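Alpha-glucosidase ([Eubacterium] rectale, PDB 6PNR) hydrolyses alpha-linked sulfoquinovosides as a family 31 glycoside hydrolase, probably acting on sulfolipid-derived sugars. Local coordinates at residues Gly34-Asp39 against Ser407-His412; Asn164-Gln169 against Phe391-Pro396; Asn250-Gly255 against Gln533-Glu538. All coordinates share one frame; numbering follows the deposited sequence.

Interactions 1 and 2 sit side by side, their centres about 13 Å apart, and both join the N-terminal beta-sandwich region to the long loop and helix that follow strand 386-389 of the barrel; H412 of interaction 1 hydrogen-bonds through ND1 to L395 O of interaction 2. Interaction 3 lies elsewhere, with its centre about 33 Å from that of interaction 2, and stays within the barrel domain. Interaction 2 is buried and polar, one amide-carboxylate bond beside the inhibitor pocket. Interaction 1 is a surface contact carried by a methionine through van der Waals packing. Interaction 3, partly buried, rests on one arginine-tyrosine bond.

Interaction 1. Residues Gly34-Asp39 against Ser407-His412; sequences GQEDVD and SPMIEH
Strand 34-39 and the first turn of helix 408-429 face each other with V38 CA and M409 CA 9.4 Å apart, a spacing that only side chains bridge. The strand is part of the N-terminal antiparallel sheet and the helix belongs to the TIM-barrel domain, making this an interdomain packing contact. E36 and V38, alternate residues on one side of the strand, receive M409. E36 and M409 reach toward each other from the two sides: M409 CG lies 3.8 Å from E36 OE2, and M409 CE lies 4.0 Å from E36 CG, so the curled methionine wraps round OE2, with its methyl reaching back to CG. M409 bends at chi2 and chi3 (-62° and -61°), bringing its sulfur and methyl beside the carboxylate. The acid is held from elsewhere, E36 OE1 forming a salt bridge with R101, while OE2 meets the methionine only by van der Waals contact. V38 lies alongside M409, pointing the other way, and offers CG2. The helix start is fixed by S407 at the N-cap, whose OG accepts from M409 N at 2.9 Å; this bond anchors the backbone of the residue that reaches across. V38 CG2 stands 4.1 Å from M409 SD.

Interaction 2. Residues Asn164-Gln169 against Phe391-Pro396; sequences NTNYPQ and FGEYLP. With 9VH ([(3~{S},4~{R},5~{R})-4,5-bis(oxidanyl)piperidin-3-yl]methanesulfonic acid), chain C.
N166 and E393 meet through a single hydrogen bond, N166 ND2 to E393 OE2 at 2.8 Å with an N-H...O angle of 148°. The amide and carboxylate planes are 60° apart, and the donor reaches OE2 from above the carboxylate plane, 48° out of it. E393 bends at chi2, turning its acid across to the amide. R441, a residue of the inhibitor pocket, makes a salt bridge to the same OE2 through NE, so this buried oxygen has two partners, a neutral amide and a cation. R441 also makes a cation-pi contact with F391, two residues before E393. The F391 ring approaches the bound aza-sugar, CE2 lying 3.6 Å from C3 of 9VH, with sulfonate O2 in the ring plane at its edge. E393 is thus a second-shell residue behind the pocket, linked to it through R441. Between F391 and E393, G392 has backbone angles at which a CB would press on the carbonyl oxygen of F391, which calls for glycine. Behind N166, T165 OG1 accepts from Y167 N at 2.9 Å in an ST turn that shapes the loop. That loop leads into strand 168-174 of the N-terminal eight-stranded sheet, whereas F391-P396 leaves barrel strand 386-389 and heads for helix 408-429, which L395 touches at E411 and W415.

Interaction 3. Residues Asn250-Gly255 against Gln533-Glu538; sequences NERSFG and QYYDDE
Helix 250-262, which follows the first strand of the parallel barrel sheet, is tied at its outer side to the short 3-10 segment 534-536, just ahead of the long helix 538-568, by R252 and Y535. R252 NH2 donates to Y535 OH at 3.0 Å with an N-H...O angle of 160°; the phenol oxygen approaches the rim of the guanidinium almost in its plane, 13° off. The two side chains cross at about a right angle, their planes 74° apart. R252 spans the gap with a chain extended from CG to NE, its CG anti to the backbone N. Both groups have firmer partners outside the pair: Q247 O for R252 NH1, and E524 OE2 for Y535 OH; E524 also makes a salt bridge with R252 NH1. Arginine, phenol and acid therefore form a closed polar triangle. Q533 CB lies 3.5 Å above one face of the Y535 ring, displaced toward its rim. A phenylalanine in place of Y535 would probably leave R252 NH2 without this acceptor and deprive E524 of one hydrogen-bonding partner, loosening the tie between helix and loop. Within the loop, Q533 N donates to D536 OD2 at 3.0 Å, and D536 N bonds to Q533 O at 2.8 Å, which sets the tight turn holding Y535. D537 is the N-cap of helix 538-568, on which the neighbouring Y534 packs at T540, M541 and L544, while F254 on helix 250-262 touches helix 301-310.

Interaction 1. Residues Gly34-Asp39 against Ser407-His412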
loop_
_atom_site.group_PDB
_atom_site.type_symbol
_atom_site.label_atom_id
_atom_site.label_comp_id
_atom_site.label_asym_id
_atom_site.label_seq_id
_atom_site.Cartn_x
_atom_site.Cartn_y
_atom_site.Cartn_z
ATOM N N GLY A 34 9.617 18.048 -6.841
ATOM C CA GLY A 34 8.889 16.810 -6.992
ATOM C C GLY A 34 7.935 16.885 -8.171
ATOM O O GLY A 34 7.644 17.960 -8.700
ATOM N N GLN A 35 7.462 15.706 -8.584
ATOM C CA GLN A 35 6.456 15.570 -9.635
ATOM C C GLN A 35 5.387 14.608 -9.135
ATOM O O GLN A 35 5.619 13.394 -9.061
ATOM C CB GLN A 35 7.069 15.071 -10.949
ATOM C CG GLN A 35 6.032 14.806 -12.063
ATOM C CD GLN A 35 5.156 16.020 -12.381
ATOM O OE1 GLN A 35 5.655 17.062 -12.817
ATOM N NE2 GLN A 35 3.837 15.886 -12.165
ATOM N N GLU A 36 4.222 15.143 -8.790
ATOM C CA GLU A 36 3.195 14.335 -8.159
ATOM C C GLU A 36 2.422 13.530 -9.197
ATOM O O GLU A 36 2.417 13.839 -10.388
ATOM C CB GLU A 36 2.229 15.216 -7.374
ATOM C CG GLU A 36 1.383 16.125 -8.235
ATOM C CD GLU A 36 2.057 17.453 -8.544
ATOM O OE1 GLU A 36 3.258 17.620 -8.226
ATOM O OE2 GLU A 36 1.379 18.331 -9.112
ATOM N N ASP A 37 1.773 12.470 -8.722
ATOM C CA ASP A 37 0.789 11.724 -9.499
ATOM C C ASP A 37 -0.455 11.588 -8.627
ATOM O O ASP A 37 -0.416 10.927 -7.582
ATOM C CB ASP A 37 1.326 10.354 -9.925
ATOM C CG ASP A 37 0.336 9.577 -10.791
ATOM O OD1 ASP A 37 0.107 9.966 -11.954
ATOM O OD2 ASP A 37 -0.215 8.575 -10.299
ATOM N N VAL A 38 -1.540 12.232 -9.044
ATOM C CA VAL A 38 -2.793 12.279 -8.297
ATOM C C VAL A 38 -3.815 11.476 -9.090
ATOM O O VAL A 38 -4.260 11.910 -10.159
ATOM C CB VAL A 38 -3.267 13.723 -8.071
ATOM C CG1 VAL A 38 -4.589 13.762 -7.294
ATOM C CG2 VAL A 38 -2.210 14.521 -7.338
ATOM N N ASP A 39 -4.175 10.299 -8.577
ATOM C CA ASP A 39 -5.137 9.402 -9.221
ATOM C C ASP A 39 -6.483 9.529 -8.506
ATOM O O ASP A 39 -6.632 9.060 -7.374
ATOM C CB ASP A 39 -4.624 7.963 -9.178
ATOM C CG ASP A 39 -5.554 6.981 -9.873
ATOM O OD1 ASP A 39 -6.457 7.422 -10.620
ATOM O OD2 ASP A 39 -5.377 5.764 -9.665
ATOM N N SER A 407 -3.703 26.944 -9.496
ATOM C CA SER A 407 -3.718 25.523 -9.821
ATOM C C SER A 407 -4.751 24.789 -8.967
ATOM O O SER A 407 -4.939 25.121 -7.792
ATOM C CB SER A 407 -2.341 24.906 -9.596
ATOM O OG SER A 407 -2.432 23.493 -9.575
ATOM N N PRO A 408 -5.433 23.785 -9.522
ATOM C CA PRO A 408 -6.282 22.931 -8.678
ATOM C C PRO A 408 -5.500 22.188 -7.609
ATOM O O PRO A 408 -6.105 21.727 -6.632
ATOM C CB PRO A 408 -6.923 21.973 -9.688
ATOM C CG PRO A 408 -5.945 21.946 -10.833
ATOM C CD PRO A 408 -5.463 23.356 -10.931
ATOM N N MET A 409 -4.170 22.079 -7.741
ATOM C CA MET A 409 -3.361 21.542 -6.649
ATOM C C MET A 409 -3.379 22.456 -5.426
ATOM O O MET A 409 -3.055 22.010 -4.321
ATOM C CB MET A 409 -1.923 21.317 -7.118
ATOM C CG MET A 409 -1.761 20.185 -8.146
ATOM S SD MET A 409 -2.243 18.583 -7.497
ATOM C CE MET A 409 -1.101 18.384 -6.132
ATOM N N ILE A 410 -3.770 23.712 -5.600
ATOM C CA ILE A 410 -3.906 24.657 -4.505
ATOM C C ILE A 410 -5.365 24.851 -4.117
ATOM O O ILE A 410 -5.678 24.978 -2.934
ATOM C CB ILE A 410 -3.260 26.007 -4.892
ATOM C CG1 ILE A 410 -1.777 25.836 -5.229
ATOM C CG2 ILE A 410 -3.495 27.062 -3.804
ATOM C CD1 ILE A 410 -0.923 25.344 -4.092
ATOM N N GLU A 411 -6.274 24.876 -5.100
ATOM C CA GLU A 411 -7.676 25.133 -4.800
ATOM C C GLU A 411 -8.414 23.914 -4.259
ATOM O O GLU A 411 -9.489 24.083 -3.669
ATOM C CB GLU A 411 -8.400 25.653 -6.044
ATOM C CG GLU A 411 -7.850 26.964 -6.576
ATOM C CD GLU A 411 -8.297 28.157 -5.765
ATOM O OE1 GLU A 411 -8.717 27.979 -4.600
ATOM O OE2 GLU A 411 -8.245 29.284 -6.305
ATOM N N HIS A 412 -7.873 22.704 -4.447
ATOM C CA HIS A 412 -8.550 21.501 -3.966
ATOM C C HIS A 412 -8.851 21.588 -2.472
ATOM O O HIS A 412 -10.000 21.405 -2.049
ATOM C CB HIS A 412 -7.720 20.252 -4.268
ATOM C CG HIS A 412 -8.284 19.011 -3.647
ATOM N ND1 HIS A 412 -9.236 18.235 -4.274
ATOM C CD2 HIS A 412 -8.079 18.449 -2.432
ATOM C CE1 HIS A 412 -9.572 17.231 -3.484
ATOM N NE2 HIS A 412 -8.887 17.339 -2.359
#

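Interaction 2. Residues Asn164-Gln169 against Phe391-Pro396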
loop_
_atom_site.group_PDB
_atom_site.type_symbol
_atom_site.label_atom_id
_atom_site.label_comp_id
_atom_site.label_asym_id
_atom_site.label_seq_id
_atom_site.Cartn_x
_atom_site.Cartn_y
_atom_site.Cartn_z
ATOM N N ASN A 164 -7.065 9.546 6.146
ATOM C CA ASN A 164 -7.981 10.190 5.216
ATOM C C ASN A 164 -9.088 10.884 5.994
ATOM O O ASN A 164 -9.509 10.408 7.054
ATOM C CB ASN A 164 -8.562 9.167 4.227
ATOM C CG ASN A 164 -7.530 8.664 3.234
ATOM O OD1 ASN A 164 -7.168 7.475 3.233
ATOM N ND2 ASN A 164 -7.054 9.562 2.372
ATOM N N THR A 165 -9.544 12.029 5.482
ATOM C CA THR A 165 -10.521 12.820 6.215
ATOM C C THR A 165 -11.152 13.839 5.280
ATOM O O THR A 165 -10.499 14.351 4.368
ATOM C CB THR A 165 -9.881 13.526 7.423
ATOM O OG1 THR A 165 -10.822 14.436 8.002
ATOM C CG2 THR A 165 -8.633 14.293 7.011
ATOM N N ASN A 166 -12.434 14.120 5.519
ATOM C CA ASN A 166 -13.095 15.225 4.829
ATOM C C ASN A 166 -12.512 16.575 5.223
ATOM O O ASN A 166 -12.677 17.553 4.485
ATOM C CB ASN A 166 -14.599 15.241 5.136
ATOM C CG ASN A 166 -15.282 13.911 4.844
ATOM O OD1 ASN A 166 -15.336 13.020 5.699
ATOM N ND2 ASN A 166 -15.837 13.788 3.647
ATOM N N TYR A 167 -11.853 16.654 6.372
ATOM C CA TYR A 167 -11.454 17.933 6.960
ATOM C C TYR A 167 -10.051 17.790 7.531
ATOM O O TYR A 167 -9.871 17.612 8.744
ATOM C CB TYR A 167 -12.463 18.367 8.029
ATOM C CG TYR A 167 -12.144 19.666 8.765
ATOM C CD1 TYR A 167 -11.077 20.463 8.397
ATOM C CD2 TYR A 167 -12.934 20.094 9.815
ATOM C CE1 TYR A 167 -10.776 21.627 9.075
ATOM C CE2 TYR A 167 -12.644 21.270 10.502
ATOM C CZ TYR A 167 -11.563 22.027 10.122
ATOM O OH TYR A 167 -11.254 23.199 10.780
ATOM N N PRO A 168 -9.029 17.863 6.686
ATOM C CA PRO A 168 -7.660 17.982 7.191
ATOM C C PRO A 168 -7.305 19.451 7.372
ATOM O O PRO A 168 -7.970 20.344 6.844
ATOM C CB PRO A 168 -6.817 17.334 6.076
ATOM C CG PRO A 168 -7.593 17.627 4.797
ATOM C CD PRO A 168 -9.067 17.859 5.201
ATOM N N GLN A 169 -6.244 19.693 8.152
ATOM C CA GLN A 169 -5.799 21.073 8.269
ATOM C C GLN A 169 -4.313 21.076 8.589
ATOM O O GLN A 169 -3.864 20.256 9.400
ATOM C CB GLN A 169 -6.578 21.846 9.351
ATOM C CG GLN A 169 -6.454 23.358 9.229
ATOM C CD GLN A 169 -7.291 24.117 10.246
ATOM O OE1 GLN A 169 -8.519 24.010 10.264
ATOM N NE2 GLN A 169 -6.624 24.889 11.107
ATOM N N PHE A 391 -20.439 17.740 1.019
ATOM C CA PHE A 391 -19.335 17.613 0.078
ATOM C C PHE A 391 -18.376 18.796 0.130
ATOM O O PHE A 391 -18.305 19.503 1.135
ATOM C CB PHE A 391 -19.867 17.411 -1.343
ATOM C CG PHE A 391 -20.430 16.026 -1.593
ATOM C CD1 PHE A 391 -19.597 14.978 -1.955
ATOM C CD2 PHE A 391 -21.786 15.776 -1.464
ATOM C CE1 PHE A 391 -20.112 13.700 -2.202
ATOM C CE2 PHE A 391 -22.311 14.497 -1.701
ATOM C CZ PHE A 391 -21.469 13.461 -2.058
ATOM N N GLY A 392 -17.636 19.008 -0.956
ATOM C CA GLY A 392 -16.536 19.951 -0.993
ATOM C C GLY A 392 -15.175 19.316 -1.203
ATOM O O GLY A 392 -14.185 20.052 -1.295
ATOM N N GLU A 393 -15.089 17.984 -1.301
ATOM C CA GLU A 393 -13.817 17.263 -1.360
ATOM C C GLU A 393 -13.424 16.819 -2.761
ATOM O O GLU A 393 -12.346 16.237 -2.925
ATOM C CB GLU A 393 -13.851 16.007 -0.469
ATOM C CG GLU A 393 -14.502 16.166 0.892
ATOM C CD GLU A 393 -16.012 15.950 0.847
ATOM O OE1 GLU A 393 -16.568 15.903 -0.270
ATOM O OE2 GLU A 393 -16.636 15.824 1.923
ATOM N N TYR A 394 -14.265 17.045 -3.768
ATOM C CA TYR A 394 -14.145 16.322 -5.032
ATOM C C TYR A 394 -13.508 17.140 -6.145
ATOM O O TYR A 394 -13.724 16.821 -7.318
ATOM C CB TYR A 394 -15.519 15.855 -5.522
ATOM C CG TYR A 394 -16.049 14.553 -4.960
ATOM C CD1 TYR A 394 -16.284 14.405 -3.612
ATOM C CD2 TYR A 394 -16.382 13.499 -5.804
ATOM C CE1 TYR A 394 -16.803 13.231 -3.104
ATOM C CE2 TYR A 394 -16.916 12.322 -5.307
ATOM C CZ TYR A 394 -17.115 12.195 -3.952
ATOM O OH TYR A 394 -17.636 11.037 -3.422
ATOM N N LEU A 395 -12.774 18.197 -5.835
ATOM C CA LEU A 395 -12.221 18.981 -6.944
ATOM C C LEU A 395 -11.083 18.202 -7.594
ATOM O O LEU A 395 -10.099 17.871 -6.915
ATOM C CB LEU A 395 -11.731 20.356 -6.500
ATOM C CG LEU A 395 -11.278 21.278 -7.652
ATOM C CD1 LEU A 395 -12.472 21.916 -8.335
ATOM C CD2 LEU A 395 -10.316 22.349 -7.159
ATOM N N PRO A 396 -11.164 17.898 -8.884
ATOM C CA PRO A 396 -10.083 17.157 -9.539
ATOM C C PRO A 396 -8.873 18.049 -9.760
ATOM O O PRO A 396 -8.915 19.266 -9.588
ATOM C CB PRO A 396 -10.703 16.698 -10.862
ATOM C CG PRO A 396 -11.794 17.678 -11.122
ATOM C CD PRO A 396 -12.282 18.194 -9.794
HETATM O O1 9VH C . -26.493 10.157 -1.587
HETATM S S1 9VH C . -26.198 11.571 -1.739
HETATM O O2 9VH C . -24.827 11.756 -2.144
HETATM O O3 9VH C . -27.169 12.221 -2.586
HETATM C C1 9VH C . -26.385 12.246 -0.112
HETATM C C2 9VH C . -25.366 11.730 0.914
HETATM C C3 9VH C . -24.029 12.394 0.624
HETATM N N1 9VH C . -22.987 12.281 1.644
HETATM C C4 9VH C . -23.468 12.653 2.975
HETATM C C5 9VH C . -24.687 11.821 3.340
HETATM O O4 9VH C . -25.116 12.210 4.643
HETATM C C6 9VH C . -25.808 12.062 2.338
HETATM O O5 9VH C . -26.958 11.295 2.683
#

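Interaction 3. Residues Asn250-Gly255 against Gln533-Glu538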
loop_
_atom_site.group_PDB
_atom_site.type_symbol
_atom_site.label_atom_id
_atom_site.label_comp_id
_atom_site.label_asym_id
_atom_site.label_seq_id
_atom_site.Cartn_x
_atom_site.Cartn_y
_atom_site.Cartn_z
ATOM N N ASN A 250 -44.107 13.668 0.711
ATOM C CA ASN A 250 -45.023 14.218 1.711
ATOM C C ASN A 250 -45.613 13.143 2.614
ATOM O O ASN A 250 -45.503 13.212 3.844
ATOM C CB ASN A 250 -46.161 14.988 1.037
ATOM C CG ASN A 250 -45.810 16.425 0.754
ATOM O OD1 ASN A 250 -44.842 16.968 1.288
ATOM N ND2 ASN A 250 -46.607 17.062 -0.092
ATOM N N GLU A 251 -46.297 12.160 2.022
ATOM C CA GLU A 251 -47.041 11.218 2.850
ATOM C C GLU A 251 -46.111 10.421 3.764
ATOM O O GLU A 251 -46.399 10.243 4.953
ATOM C CB GLU A 251 -47.872 10.283 1.967
ATOM C CG GLU A 251 -48.576 9.179 2.759
ATOM C CD GLU A 251 -49.252 8.151 1.857
ATOM O OE1 GLU A 251 -48.969 8.142 0.640
ATOM O OE2 GLU A 251 -50.068 7.357 2.364
ATOM N N ARG A 252 -44.991 9.923 3.235
ATOM C CA ARG A 252 -44.131 9.080 4.073
ATOM C C ARG A 252 -43.388 9.909 5.125
ATOM O O ARG A 252 -43.351 9.543 6.309
ATOM C CB ARG A 252 -43.136 8.294 3.213
ATOM C CG ARG A 252 -42.313 7.266 4.016
ATOM C CD ARG A 252 -41.338 6.472 3.141
ATOM N NE ARG A 252 -40.664 5.401 3.896
ATOM C CZ ARG A 252 -39.591 5.558 4.676
ATOM N NH1 ARG A 252 -39.029 6.755 4.845
ATOM N NH2 ARG A 252 -39.069 4.510 5.305
ATOM N N SER A 253 -42.772 11.017 4.705
ATOM C CA SER A 253 -41.958 11.809 5.628
ATOM C C SER A 253 -42.811 12.430 6.725
ATOM O O SER A 253 -42.523 12.266 7.915
ATOM C CB SER A 253 -41.193 12.894 4.861
ATOM O OG SER A 253 -40.154 12.318 4.096
ATOM N N PHE A 254 -43.868 13.153 6.353
ATOM C CA PHE A 254 -44.700 13.728 7.407
ATOM C C PHE A 254 -45.488 12.655 8.148
ATOM O O PHE A 254 -45.824 12.847 9.326
ATOM C CB PHE A 254 -45.604 14.818 6.832
ATOM C CG PHE A 254 -44.826 16.021 6.315
ATOM C CD1 PHE A 254 -44.109 16.821 7.188
ATOM C CD2 PHE A 254 -44.783 16.318 4.968
ATOM C CE1 PHE A 254 -43.379 17.910 6.727
ATOM C CE2 PHE A 254 -44.052 17.400 4.499
ATOM C CZ PHE A 254 -43.348 18.199 5.384
ATOM N N GLY A 255 -45.741 11.510 7.502
ATOM C CA GLY A 255 -46.284 10.373 8.224
ATOM C C GLY A 255 -45.356 9.864 9.312
ATOM O O GLY A 255 -45.801 9.526 10.412
ATOM N N GLN A 533 -34.026 1.059 11.065
ATOM C CA GLN A 533 -34.441 2.434 11.338
ATOM C C GLN A 533 -35.165 2.471 12.673
ATOM O O GLN A 533 -35.890 1.534 13.008
ATOM C CB GLN A 533 -35.372 2.971 10.241
ATOM C CG GLN A 533 -34.893 2.698 8.823
ATOM C CD GLN A 533 -33.597 3.434 8.499
ATOM O OE1 GLN A 533 -33.192 4.362 9.217
ATOM N NE2 GLN A 533 -32.936 3.018 7.421
ATOM N N TYR A 534 -34.970 3.553 13.439
ATOM C CA TYR A 534 -35.580 3.635 14.759
ATOM C C TYR A 534 -37.083 3.399 14.716
ATOM O O TYR A 534 -37.648 2.829 15.659
ATOM C CB TYR A 534 -35.290 5.000 15.407
ATOM C CG TYR A 534 -36.104 6.176 14.867
ATOM C CD1 TYR A 534 -37.367 6.467 15.368
ATOM C CD2 TYR A 534 -35.589 7.006 13.871
ATOM C CE1 TYR A 534 -38.117 7.538 14.875
ATOM C CE2 TYR A 534 -36.319 8.077 13.376
ATOM C CZ TYR A 534 -37.585 8.342 13.896
ATOM O OH TYR A 534 -38.324 9.387 13.418
ATOM N N TYR A 535 -37.747 3.836 13.647
ATOM C CA TYR A 535 -39.194 3.693 13.539
ATOM C C TYR A 535 -39.626 2.284 13.142
ATOM O O TYR A 535 -40.825 2.054 12.959
ATOM C CB TYR A 535 -39.753 4.716 12.550
ATOM C CG TYR A 535 -39.037 4.814 11.212
ATOM C CD1 TYR A 535 -39.252 3.871 10.213
ATOM C CD2 TYR A 535 -38.190 5.877 10.934
ATOM C CE1 TYR A 535 -38.609 3.962 8.983
ATOM C CE2 TYR A 535 -37.538 5.977 9.712
ATOM C CZ TYR A 535 -37.761 5.037 8.736
ATOM O OH TYR A 535 -37.119 5.152 7.523
ATOM N N ASP A 536 -38.684 1.349 13.007
ATOM C CA ASP A 536 -39.002 -0.047 12.740
ATOM C C ASP A 536 -39.451 -0.795 13.986
ATOM O O ASP A 536 -40.034 -1.872 13.859
ATOM C CB ASP A 536 -37.787 -0.799 12.185
ATOM C CG ASP A 536 -37.431 -0.417 10.749
ATOM O OD1 ASP A 536 -38.235 0.246 10.058
ATOM O OD2 ASP A 536 -36.314 -0.791 10.323
ATOM N N ASP A 537 -39.167 -0.277 15.181
ATOM C CA ASP A 537 -39.193 -1.093 16.390
ATOM C C ASP A 537 -39.813 -0.295 17.526
ATOM O O ASP A 537 -39.287 0.765 17.876
ATOM C CB ASP A 537 -37.772 -1.524 16.764
ATOM C CG ASP A 537 -37.739 -2.469 17.954
ATOM O OD1 ASP A 537 -38.208 -3.622 17.805
ATOM O OD2 ASP A 537 -37.216 -2.076 19.020
ATOM N N GLU A 538 -40.901 -0.807 18.124
ATOM C CA GLU A 538 -41.580 -0.033 19.165
ATOM C C GLU A 538 -40.690 0.155 20.390
ATOM O O GLU A 538 -40.656 1.243 20.971
ATOM C CB GLU A 538 -42.902 -0.698 19.565
ATOM C CG GLU A 538 -43.967 -0.688 18.475
ATOM C CD GLU A 538 -44.338 0.715 18.019
ATOM O OE1 GLU A 538 -44.434 1.614 18.879
ATOM O OE2 GLU A 538 -44.546 0.921 16.801
#